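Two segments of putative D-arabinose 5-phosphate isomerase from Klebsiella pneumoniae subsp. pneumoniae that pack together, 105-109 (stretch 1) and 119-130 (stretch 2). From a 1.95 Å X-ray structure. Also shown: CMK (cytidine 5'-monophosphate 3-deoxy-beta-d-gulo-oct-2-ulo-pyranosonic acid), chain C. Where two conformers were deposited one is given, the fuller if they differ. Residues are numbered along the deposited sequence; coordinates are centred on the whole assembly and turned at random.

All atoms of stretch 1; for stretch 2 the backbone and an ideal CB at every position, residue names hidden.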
# COMPACT_ATOMS: atom_id res chain seq x y z
N GLY A 105 0.29 12.44 -11.57
CA GLY A 105 0.72 11.12 -11.13
C GLY A 105 2.17 10.93 -11.50
O GLY A 105 2.63 11.40 -12.56
N ILE A 106 2.90 10.23 -10.63
CA ILE A 106 4.31 9.96 -10.81
C ILE A 106 4.46 8.87 -11.88
O ILE A 106 3.80 7.84 -11.83
CB ILE A 106 4.96 9.53 -9.48
CG1 ILE A 106 4.88 10.70 -8.46
CG2 ILE A 106 6.42 9.15 -9.69
CD1 ILE A 106 5.05 10.25 -6.98
N ARG A 107 5.29 9.11 -12.87
CA ARG A 107 5.38 8.19 -13.99
C ARG A 107 6.81 8.04 -14.48
O ARG A 107 7.65 8.90 -14.22
CB ARG A 107 4.50 8.70 -15.13
CG ARG A 107 5.02 9.99 -15.68
CD ARG A 107 3.94 10.79 -16.34
NE ARG A 107 2.93 11.28 -15.43
CZ ARG A 107 1.89 12.00 -15.82
NH1 ARG A 107 1.74 12.33 -17.11
NH2 ARG A 107 1.01 12.41 -14.95
N ILE A 108 7.07 6.95 -15.19
CA ILE A 108 8.36 6.70 -15.78
C ILE A 108 8.14 6.24 -17.23
O ILE A 108 7.04 5.84 -17.60
CB ILE A 108 9.14 5.63 -14.99
CG1 ILE A 108 8.33 4.32 -14.96
CG2 ILE A 108 9.48 6.15 -13.58
CD1 ILE A 108 8.94 3.17 -14.12
N ARG A 109 9.19 6.33 -18.02
CA ARG A 109 9.16 5.89 -19.42
C ARG A 109 9.26 4.36 -19.47
O ARG A 109 9.79 3.73 -18.53
CB ARG A 109 10.34 6.49 -20.18
CG ARG A 109 10.23 8.00 -20.38
CD ARG A 109 11.50 8.55 -21.01
NE ARG A 109 11.64 8.06 -22.39
CZ ARG A 109 12.69 8.25 -23.16
NH1 ARG A 109 13.76 8.92 -22.72
NH2 ARG A 109 12.70 7.76 -24.41
N UNK A 119 14.09 2.65 -7.17
CA UNK A 119 14.71 3.80 -6.52
C UNK A 119 13.75 4.97 -6.44
O UNK A 119 13.66 5.63 -5.41
CB UNK A 119 15.98 4.22 -7.27
N UNK A 120 13.00 5.21 -7.52
CA UNK A 120 12.00 6.27 -7.56
C UNK A 120 10.90 6.00 -6.55
O UNK A 120 10.47 6.91 -5.81
CB UNK A 120 11.41 6.40 -8.97
N UNK A 121 10.45 4.75 -6.50
CA UNK A 121 9.36 4.40 -5.57
C UNK A 121 9.81 4.58 -4.12
O UNK A 121 9.06 5.10 -3.29
CB UNK A 121 8.90 2.96 -5.80
N UNK A 122 11.05 4.17 -3.83
CA UNK A 122 11.64 4.34 -2.51
C UNK A 122 11.74 5.80 -2.15
O UNK A 122 11.37 6.18 -1.05
CB UNK A 122 13.02 3.69 -2.45
N UNK A 123 12.25 6.62 -3.07
CA UNK A 123 12.46 8.03 -2.77
C UNK A 123 11.16 8.80 -2.65
O UNK A 123 11.09 9.79 -1.92
CB UNK A 123 13.34 8.67 -3.85
N UNK A 124 10.10 8.34 -3.32
CA UNK A 124 8.79 8.99 -3.20
C UNK A 124 7.83 8.31 -2.23
O UNK A 124 6.74 8.82 -2.00
CB UNK A 124 8.13 9.06 -4.58
N UNK A 125 8.22 7.18 -1.65
CA UNK A 125 7.35 6.42 -0.73
C UNK A 125 6.01 6.04 -1.33
O UNK A 125 4.95 6.24 -0.73
CB UNK A 125 7.11 7.23 0.54
N UNK A 126 6.07 5.44 -2.51
CA UNK A 126 4.90 4.91 -3.20
C UNK A 126 5.19 3.46 -3.54
O UNK A 126 6.34 3.05 -3.54
CB UNK A 126 4.57 5.72 -4.45
N UNK A 127 4.15 2.66 -3.79
CA UNK A 127 4.36 1.27 -4.13
C UNK A 127 3.92 0.89 -5.56
O UNK A 127 3.96 -0.27 -5.94
CB UNK A 127 3.61 0.40 -3.12
N UNK A 128 3.51 1.87 -6.35
CA UNK A 128 3.05 1.58 -7.73
C UNK A 128 3.26 2.83 -8.58
O UNK A 128 2.87 3.92 -8.16
CB UNK A 128 1.58 1.15 -7.75
N UNK A 129 3.87 2.68 -9.78
CA UNK A 129 4.25 3.80 -10.63
C UNK A 129 3.61 3.63 -12.02
O UNK A 129 3.45 2.51 -12.53
CB UNK A 129 5.77 3.90 -10.74
N UNK A 130 3.18 4.75 -12.60
CA UNK A 130 2.57 4.73 -13.92
C UNK A 130 3.70 4.64 -14.94
O UNK A 130 4.78 5.22 -14.74
CB UNK A 130 1.70 5.96 -14.16
N1C CMK C . 0.98 8.89 -6.09
C2C CMK C . 1.31 9.52 -7.30
N3C CMK C . 1.76 8.72 -8.35
C4C CMK C . 1.95 7.35 -8.23
C5C CMK C . 1.63 6.72 -7.02
C6C CMK C . 1.15 7.50 -5.96
O2C CMK C . 1.17 10.74 -7.48
N4C CMK C . 2.41 6.69 -9.32
C1' CMK C . 0.47 9.75 -4.96
C2' CMK C . -0.79 9.17 -4.31
O2' CMK C . -1.93 9.65 -5.03
C3' CMK C . -0.70 9.75 -2.90
C4' CMK C . 0.82 9.86 -2.65
O4' CMK C . 1.50 9.74 -3.97
O3' CMK C . -1.28 11.05 -2.88
C5' CMK C . 1.38 8.71 -1.84
O5' CMK C . 1.00 7.42 -2.39
PA CMK C . 0.40 6.31 -1.32
O1A CMK C . -0.91 6.80 -0.82
O2A CMK C . 0.29 4.98 -1.99
O6 CMK C . 2.73 5.46 1.70
C2 CMK C . 1.41 5.85 1.24
O2 CMK C . 1.55 6.28 -0.15
C3 CMK C . 0.47 4.64 1.39
C4 CMK C . 0.58 3.96 2.77
O4 CMK C . -0.24 2.75 2.79
C5 CMK C . 2.02 3.64 3.14
C6 CMK C . 2.79 4.95 3.06
C7 CMK C . 4.27 4.78 3.35
C1 CMK C . 0.91 7.12 1.95
O1X CMK C . 1.53 8.17 1.69
O1Y CMK C . -0.10 7.04 2.70
O5 CMK C . 2.59 2.66 2.25
C8 CMK C . 4.98 6.14 3.43
O8 CMK C . 6.38 5.90 3.46
O7 CMK C . 4.43 4.12 4.59

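Position 119 lies in a helix, with nothing of stretch 1 within 5.5 Å of its ideal CB. Almost any helix-compatible residue would serve; it is Asn119, which does not touch stretch 1.

Position 120 points its CA-to-CB bond toward stretch 1, and its ideal CB stands 5.0 Å from Ile108 CG2. The space ahead is lined by the aliphatic side chains of Ile106 and Ile108, so a mid-sized apolar residue such as leucine, methionine or isoleucine would suit. Leu120 (chi1 t, chi2 p) fills it: its CD2 lies 3.4 Å from Ile108 CG2 and 3.7 Å from Ile106 CG2, so one methyl touches both isoleucines.

Positions 121, 122 and 123 have no atom of stretch 1 near their ideal CBs, and stretch 1 sets no requirement. They are selenomethionine Met121, Gln122 and Ser123, the last within the final turn of the helix.

Position 124 points toward stretch 1, its ideal CB 4.1 Å from Ile106 CD1. An apolar residue could cover this methyl, but so could a long polar chain lying across it. Arg124 takes the second course, folding through three successive m rotamers so that Ile106 CD1 sits over one face of its guanidinium, 3.6 Å from NH2. The flat face of that group packs well against a methyl, while its N-H bonds, lying in the plane, remain free for other partners.

At position 125 phi and psi are 55° and 51°, and the chain leaves the helix. Glycine or asparagine tolerates positive phi most readily, but other residues can adopt it. The sugar-acid end of CMK is nearby, favouring a polar group. His125 meets both conditions tolerably, its ND1 giving a weak hydrogen bond to CMK O8 at 3.1 Å.

Position 126 again points toward stretch 1, with Ile106 CD1 5.2 Å from its ideal CB and the cytosine close by. An aliphatic residue would bridge the two. Ile126 does so: its CD1 is 3.8 Å from Ile106 CD1, and its CG2 is 3.6 Å from CMK C6C.

Positions 127 and 128 are out of reach of stretch 1, and are Thr127 and Cys128. At 128 the backbone matters: Cys128 O accepts a hydrogen bond from CMK N4C at 3.0 Å.

Position 129, in a strand, directs its CB toward stretch 1, 4.7 Å from Ile108 CD1 and 4.5 Å from Ile106 O. A compact, beta-branched apolar residue would fit. Val129 places CG1 3.8 Å from Ile108 CD1 and CG2 3.6 Å from Ile106 O.

Position 130 pairs with Arg107 in a parallel bridge, its N bonding to Ile106 O at 3.2 Å and its O receiving Ile108 N at 2.9 Å. Any residue but proline could form these bonds. Its CB shares a sheet face with that of Arg107, so an aliphatic chain would pack there. Leu130 lies with CB 4.0 Å from Arg107 CB, and its CD1 reaches within 4.2 Å of Gly105 CA, where the absence of a side chain leaves it room.

Stretch 2 (119-130) NLMQSRHITCVL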
# COMPACT_ATOMS: atom_id res chain seq x y z
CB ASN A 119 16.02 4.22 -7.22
CG ASN A 119 17.20 3.31 -6.88
OD1 ASN A 119 17.19 2.62 -5.88
ND2 ASN A 119 18.22 3.31 -7.73
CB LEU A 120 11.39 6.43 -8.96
CG LEU A 120 10.30 7.50 -9.09
CD1 LEU A 120 10.89 8.91 -8.82
CD2 LEU A 120 9.63 7.47 -10.46
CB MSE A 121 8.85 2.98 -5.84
CG MSE A 121 7.99 2.88 -7.11
SE MSE A 121 7.07 1.13 -7.36
CE MSE A 121 8.28 0.30 -8.63
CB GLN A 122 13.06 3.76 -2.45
CG GLN A 122 13.11 2.27 -2.38
CD GLN A 122 12.59 1.77 -1.07
OE1 GLN A 122 11.45 1.31 -0.98
NE2 GLN A 122 13.42 1.88 -0.02
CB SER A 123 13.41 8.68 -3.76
OG SER A 123 12.79 8.94 -4.99
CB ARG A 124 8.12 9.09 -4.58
CG ARG A 124 8.97 9.76 -5.66
CD ARG A 124 9.35 11.17 -5.30
NE ARG A 124 8.18 12.05 -5.34
CZ ARG A 124 7.73 12.68 -6.43
NH1 ARG A 124 8.35 12.55 -7.61
NH2 ARG A 124 6.65 13.45 -6.34
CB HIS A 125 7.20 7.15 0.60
CG HIS A 125 8.52 7.47 1.24
ND1 HIS A 125 9.07 6.70 2.25
CD2 HIS A 125 9.43 8.42 0.94
CE1 HIS A 125 10.25 7.20 2.57
NE2 HIS A 125 10.49 8.24 1.79
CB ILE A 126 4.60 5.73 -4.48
CG1 ILE A 126 5.80 5.70 -5.46
CG2 ILE A 126 4.23 7.18 -4.09
CD1 ILE A 126 5.57 6.47 -6.84
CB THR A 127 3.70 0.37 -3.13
OG1 THR A 127 2.31 0.71 -3.04
CG2 THR A 127 4.38 0.54 -1.72
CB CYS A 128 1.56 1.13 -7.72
SG CYS A 128 0.95 0.28 -9.24
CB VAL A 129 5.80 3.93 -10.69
CG1 VAL A 129 6.43 2.70 -11.32
CG2 VAL A 129 6.25 5.17 -11.47
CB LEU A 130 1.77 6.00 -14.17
CG LEU A 130 0.68 6.30 -13.13
CD1 LEU A 130 0.09 7.67 -13.45
CD2 LEU A 130 -0.38 5.21 -13.14
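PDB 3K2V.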